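Local coordinates for iron uptake protein A2 (Synechocystis sp., PDB 2VOZ) that binds ferric iron in the periplasm and probably hands it to an ABC transporter for import into the cell, at residues 137-142 and 210-215; 225-230 and 314-319. One frame throughout, in Å; residues are numbered along the deposited sequence.

Contact 1 (137-142 and 210-215); sequences RDRVNP and RAIAAG
Arg139 gives a guanidinium N-H to a carbonyl in the last turn of helix 205-213, which ends in a Schellman motif at Gly215. The tight part of the contact is the carbonyl oxygen of Ile212. NH1 of Arg139 lies 2.9 Å from Ile212 O with the N-H nearly straight at 166°, and the oxygen sits in the guanidinium plane, at its edge. The same oxygen takes the backbone N-H of Gly215 at 3.0 Å from Gly215 N, so two donors grip it. Gly215 suits the reversal because its phi is positive (83°), and its CA comes obliquely to 3.8 Å from Arg139 NH1. The side chain of Ile212 is buried against Tyr134, Leu161 and Ala220, a place for a branched aliphatic chain; its CG2 is 3.9 Å from Arg139 NH1.

An arginine is long and polar enough to reach across from the loop after strand 124-136, where the CA atoms of Arg139 and Gly215 are still 9.3 Å apart. Its chain bends at chi3 (-62°), which turns the guanidinium to the helix end. NE forms a salt bridge with Asp218, and NH1 also bonds to Gly217 O, so the head is fixed from several directions. On the looser side a single water bridges: it accepts from Arg139 NH2 at 2.9 Å and donates to Ala213 O at 2.8 Å.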
loop_
_atom_site.group_PDB
_atom_site.type_symbol
_atom_site.label_atom_id
_atom_site.label_comp_id
_atom_site.label_asym_id
_atom_site.label_seq_id
_atom_site.Cartn_x
_atom_site.Cartn_y
_atom_site.Cartn_z
ATOM N N ARG B 137 -9.349 31.795 -12.798
ATOM C CA ARG B 137 -8.364 32.787 -13.249
ATOM C C ARG B 137 -8.934 33.594 -14.424
ATOM O O ARG B 137 -8.730 34.801 -14.490
ATOM C CB ARG B 137 -7.086 32.088 -13.636
ATOM C CG ARG B 137 -6.362 31.592 -12.424
ATOM C CD ARG B 137 -5.024 30.896 -12.738
ATOM N NE ARG B 137 -4.110 31.751 -13.490
ATOM C CZ ARG B 137 -3.399 32.760 -12.983
ATOM N NH1 ARG B 137 -3.501 33.098 -11.693
ATOM N NH2 ARG B 137 -2.585 33.457 -13.784
ATOM N N ASP B 138 -9.698 32.931 -15.295
ATOM C CA ASP B 138 -10.232 33.587 -16.477
ATOM C C ASP B 138 -11.452 34.450 -16.159
ATOM O O ASP B 138 -11.660 35.499 -16.798
ATOM C CB ASP B 138 -10.586 32.546 -17.538
ATOM C CG ASP B 138 -9.358 31.921 -18.183
ATOM O OD1 ASP B 138 -9.536 30.966 -18.960
ATOM O OD2 ASP B 138 -8.214 32.364 -17.924
ATOM N N ARG B 139 -12.248 34.044 -15.165
ATOM C CA ARG B 139 -13.546 34.705 -14.957
ATOM C C ARG B 139 -13.696 35.570 -13.722
ATOM O O ARG B 139 -14.717 36.255 -13.559
ATOM C CB ARG B 139 -14.677 33.670 -14.989
ATOM C CG ARG B 139 -14.698 32.799 -16.250
ATOM C CD ARG B 139 -15.917 31.922 -16.295
ATOM N NE ARG B 139 -15.926 30.983 -15.151
ATOM C CZ ARG B 139 -15.254 29.833 -15.107
ATOM N NH1 ARG B 139 -15.352 29.056 -14.012
ATOM N NH2 ARG B 139 -14.535 29.381 -16.169
ATOM N N VAL B 140 -12.713 35.506 -12.841
ATOM C CA VAL B 140 -12.708 36.293 -11.623
ATOM C C VAL B 140 -11.447 37.068 -11.497
ATOM O O VAL B 140 -10.354 36.527 -11.668
ATOM C CB VAL B 140 -12.848 35.396 -10.360
ATOM C CG1 VAL B 140 -12.730 36.249 -9.094
ATOM C CG2 VAL B 140 -14.160 34.622 -10.411
ATOM N N ASN B 141 -11.612 38.344 -11.136
ATOM C CA ASN B 141 -10.530 39.224 -10.838
ATOM C C ASN B 141 -10.374 39.178 -9.311
ATOM O O ASN B 141 -11.339 39.512 -8.616
ATOM C CB ASN B 141 -10.948 40.622 -11.301
ATOM C CG ASN B 141 -9.883 41.669 -11.032
ATOM O OD1 ASN B 141 -9.035 41.499 -10.179
ATOM N ND2 ASN B 141 -9.943 42.777 -11.777
ATOM N N PRO B 142 -9.183 38.786 -8.793
ATOM C CA PRO B 142 -9.063 38.653 -7.352
ATOM C C PRO B 142 -9.214 39.964 -6.578
ATOM O O PRO B 142 -9.472 39.914 -5.383
ATOM C CB PRO B 142 -7.659 38.093 -7.146
ATOM C CG PRO B 142 -6.911 38.430 -8.402
ATOM C CD PRO B 142 -7.916 38.436 -9.479
ATOM N N ARG B 210 -12.481 21.606 -8.748
ATOM C CA ARG B 210 -12.615 21.100 -10.120
ATOM C C ARG B 210 -13.810 21.696 -10.845
ATOM O O ARG B 210 -13.757 21.904 -12.067
ATOM C CB ARG B 210 -12.698 19.589 -10.135
ATOM C CG ARG B 210 -11.387 18.928 -9.710
ATOM C CD ARG B 210 -11.528 17.409 -9.988
ATOM N NE ARG B 210 -10.460 16.651 -9.363
ATOM C CZ ARG B 210 -9.252 16.466 -9.907
ATOM N NH1 ARG B 210 -8.954 17.005 -11.103
ATOM N NH2 ARG B 210 -8.330 15.747 -9.248
ATOM N N ALA B 211 -14.860 22.005 -10.080
ATOM C CA ALA B 211 -16.101 22.552 -10.674
ATOM C C ALA B 211 -15.828 23.941 -11.266
ATOM O O ALA B 211 -16.442 24.315 -12.267
ATOM C CB ALA B 211 -17.234 22.593 -9.634
ATOM N N ILE B 212 -14.881 24.679 -10.681
ATOM C CA ILE B 212 -14.504 25.993 -11.240
ATOM C C ILE B 212 -13.865 25.734 -12.583
ATOM O O ILE B 212 -14.202 26.401 -13.560
ATOM C CB ILE B 212 -13.532 26.739 -10.335
ATOM C CG1 ILE B 212 -14.202 27.016 -8.976
ATOM C CG2 ILE B 212 -13.098 28.093 -10.985
ATOM C CD1 ILE B 212 -13.212 27.668 -7.946
ATOM N N ALA B 213 -12.923 24.783 -12.621
ATOM C CA ALA B 213 -12.222 24.476 -13.889
ATOM C C ALA B 213 -13.174 24.058 -14.991
ATOM O O ALA B 213 -12.946 24.420 -16.167
ATOM C CB ALA B 213 -11.118 23.409 -13.679
ATOM N N ALA B 214 -14.238 23.319 -14.618
ATOM C CA ALA B 214 -15.259 22.824 -15.535
ATOM C C ALA B 214 -16.290 23.883 -15.941
ATOM O O ALA B 214 -17.176 23.589 -16.738
ATOM C CB ALA B 214 -15.958 21.633 -14.925
ATOM N N GLY B 215 -16.188 25.090 -15.382
ATOM C CA GLY B 215 -17.112 26.197 -15.698
ATOM C C GLY B 215 -18.438 26.196 -14.948
ATOM O O GLY B 215 -19.320 27.044 -15.230
HETATM O O HOH W 1 -12.770 27.155 -16.609
#

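Contact 2 (225-230 and 314-319); sequences YYYIRL and AAHGQL
Helix 224-232 faces a turn that begins at the last residue of helix 311-314; the nearest CA atoms, those of Ile228 and His316, are 9.6 Å apart. That turn, a type I beta turn from Ala314 to Gly317, is closed by Gly317 N bonding to Ala314 O at 3.0 Å. Gly317 then leaves helical geometry with positive phi, 109°, and with its backbone angles a side chain would press on the carbonyl oxygen of His316.

His316 carries the contact from its side, the far end of its imidazole meeting Tyr227 and Ile228. With Tyr227 it forms an aromatic pair met rim to rim, planes at 80° and neither ring over the other's face; His316 CE1 lies 3.7 Å from Tyr227 CE2. With chi1 at -171°, CG of Tyr227 lies opposite the backbone N, which lets CD2 and CE2 reach the imidazole, while its OH bonds to Val245 O.

In this periplasmic binding protein fold the same helix carries Tyr225 and Tyr226, two of the iron ligands, at its start. CD1 of Ile228 rests obliquely beside the imidazole, 3.6 Å from both CD2 and NE2 of His316. A histidine suits the place by being flat enough for this packing and polar at NE2, which is hydrogen-bonded to Gln231. Shortening His316 to an alanine would remove the imidazole and is likely to leave Gln231 OE1 without its partner and Tyr227 CE2 and Ile228 CD1 facing a gap. Ile228 also packs on Asn299.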
loop_
_atom_site.group_PDB
_atom_site.type_symbol
_atom_site.label_atom_id
_atom_site.label_comp_id
_atom_site.label_asym_id
_atom_site.label_seq_id
_atom_site.Cartn_x
_atom_site.Cartn_y
_atom_site.Cartn_z
ATOM N N TYR B 225 -5.024 22.618 1.743
ATOM C CA TYR B 225 -4.176 21.474 1.336
ATOM C C TYR B 225 -4.675 20.736 0.093
ATOM O O TYR B 225 -3.903 20.058 -0.564
ATOM C CB TYR B 225 -3.994 20.483 2.493
ATOM C CG TYR B 225 -5.285 20.041 3.102
ATOM C CD1 TYR B 225 -5.957 18.900 2.643
ATOM C CD2 TYR B 225 -5.854 20.761 4.143
ATOM C CE1 TYR B 225 -7.173 18.517 3.209
ATOM C CE2 TYR B 225 -7.056 20.357 4.729
ATOM C CZ TYR B 225 -7.717 19.254 4.241
ATOM O OH TYR B 225 -8.917 18.857 4.813
ATOM N N TYR B 226 -5.965 20.835 -0.227
ATOM C CA TYR B 226 -6.455 20.194 -1.434
ATOM C C TYR B 226 -5.829 20.763 -2.680
ATOM O O TYR B 226 -5.593 20.026 -3.641
ATOM C CB TYR B 226 -7.974 20.314 -1.534
ATOM C CG TYR B 226 -8.646 19.562 -0.434
ATOM C CD1 TYR B 226 -8.567 18.157 -0.377
ATOM C CD2 TYR B 226 -9.359 20.246 0.551
ATOM C CE1 TYR B 226 -9.174 17.453 0.664
ATOM C CE2 TYR B 226 -9.973 19.545 1.592
ATOM C CZ TYR B 226 -9.884 18.159 1.628
ATOM O OH TYR B 226 -10.472 17.474 2.679
ATOM N N TYR B 227 -5.567 22.069 -2.684
ATOM C CA TYR B 227 -4.928 22.655 -3.847
ATOM C C TYR B 227 -3.452 22.242 -3.954
ATOM O O TYR B 227 -2.945 22.002 -5.056
ATOM C CB TYR B 227 -5.092 24.159 -3.799
ATOM C CG TYR B 227 -4.660 24.890 -5.060
ATOM C CD1 TYR B 227 -5.555 25.103 -6.120
ATOM C CD2 TYR B 227 -3.369 25.361 -5.188
ATOM C CE1 TYR B 227 -5.165 25.791 -7.268
ATOM C CE2 TYR B 227 -2.967 26.052 -6.333
ATOM C CZ TYR B 227 -3.868 26.272 -7.363
ATOM O OH TYR B 227 -3.418 26.953 -8.479
ATOM N N ILE B 228 -2.802 22.123 -2.802
ATOM C CA ILE B 228 -1.398 21.673 -2.778
ATOM C C ILE B 228 -1.307 20.280 -3.381
ATOM O O ILE B 228 -0.376 19.999 -4.146
ATOM C CB ILE B 228 -0.767 21.776 -1.363
ATOM C CG1 ILE B 228 -1.062 23.136 -0.700
ATOM C CG2 ILE B 228 0.752 21.488 -1.454
ATOM C CD1 ILE B 228 -0.595 24.362 -1.552
ATOM N N ARG B 229 -2.287 19.406 -3.098
ATOM C CA ARG B 229 -2.293 18.061 -3.711
ATOM C C ARG B 229 -2.293 18.151 -5.204
ATOM O O ARG B 229 -1.548 17.451 -5.848
ATOM C CB ARG B 229 -3.537 17.252 -3.345
ATOM C CG ARG B 229 -3.543 16.823 -1.950
ATOM C CD ARG B 229 -4.777 15.977 -1.667
ATOM N NE ARG B 229 -4.941 15.866 -0.227
ATOM C CZ ARG B 229 -5.996 15.308 0.355
ATOM N NH1 ARG B 229 -6.057 15.287 1.675
ATOM N NH2 ARG B 229 -6.966 14.751 -0.385
ATOM N N LEU B 230 -3.166 19.002 -5.741
ATOM C CA LEU B 230 -3.300 19.154 -7.196
ATOM C C LEU B 230 -1.981 19.670 -7.800
ATOM O O LEU B 230 -1.532 19.129 -8.807
ATOM C CB LEU B 230 -4.449 20.106 -7.544
ATOM C CG LEU B 230 -5.833 19.533 -7.208
ATOM C CD1 LEU B 230 -6.910 20.620 -7.483
ATOM C CD2 LEU B 230 -6.113 18.283 -8.039
ATOM N N ALA B 314 4.139 26.961 1.164
ATOM C CA ALA B 314 4.756 28.225 1.603
ATOM C C ALA B 314 4.771 29.259 0.471
ATOM O O ALA B 314 4.733 30.453 0.744
ATOM C CB ALA B 314 6.169 27.985 2.126
ATOM N N ALA B 315 4.808 28.797 -0.781
ATOM C CA ALA B 315 4.879 29.717 -1.946
ATOM C C ALA B 315 3.582 30.504 -2.137
ATOM O O ALA B 315 3.537 31.459 -2.924
ATOM C CB ALA B 315 5.229 28.981 -3.192
ATOM N N HIS B 316 2.511 30.090 -1.453
ATOM C CA HIS B 316 1.265 30.857 -1.483
ATOM C C HIS B 316 1.273 32.039 -0.520
ATOM O O HIS B 316 0.336 32.824 -0.501
ATOM C CB HIS B 316 0.076 29.937 -1.169
ATOM C CG HIS B 316 -0.219 28.995 -2.275
ATOM N ND1 HIS B 316 -0.966 29.361 -3.369
ATOM C CD2 HIS B 316 0.151 27.712 -2.474
ATOM C CE1 HIS B 316 -1.056 28.335 -4.198
ATOM N NE2 HIS B 316 -0.404 27.314 -3.670
ATOM N N GLY B 317 2.312 32.137 0.315
ATOM C CA GLY B 317 2.471 33.262 1.225
ATOM C C GLY B 317 2.249 32.864 2.664
ATOM O O GLY B 317 1.861 31.714 2.968
ATOM N N GLN B 318 2.548 33.802 3.561
ATOM C CA GLN B 318 2.388 33.586 4.993
ATOM C C GLN B 318 0.923 33.456 5.386
ATOM O O GLN B 318 0.068 34.272 5.005
ATOM C CB GLN B 318 2.998 34.764 5.777
ATOM N N LEU B 319 0.634 32.435 6.168
ATOM C CA LEU B 319 -0.713 32.291 6.715
ATOM C C LEU B 319 -0.952 33.367 7.773
ATOM O O LEU B 319 -0.180 33.493 8.724
ATOM C CB LEU B 319 -0.877 30.908 7.337
ATOM C CG LEU B 319 -2.164 30.625 8.113
ATOM C CD1 LEU B 319 -3.368 30.619 7.209
ATOM C CD2 LEU B 319 -1.996 29.294 8.837
#

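How the contacts relate
Contact 1 is partly buried, its centre about 24 Å from the centre of the chain, whereas contact 2 is buried, at about 14 Å. In both, one long or flat side chain from a non-regular segment reaches a helix, but the chemistry follows the place: the partly exposed end of helix 205-213 is met by charge, backbone carbonyls and water, the flank of helix 224-232 by rings and an aliphatic tip. Their centres are about 18 Å apart, and they touch where Arg210 NH2 packs 3.6 Å from Leu230 CD2. The two helices, joined by strand 219-223, also meet through Tyr226 on Ile209, which ties the 210-215 side to an iron ligand.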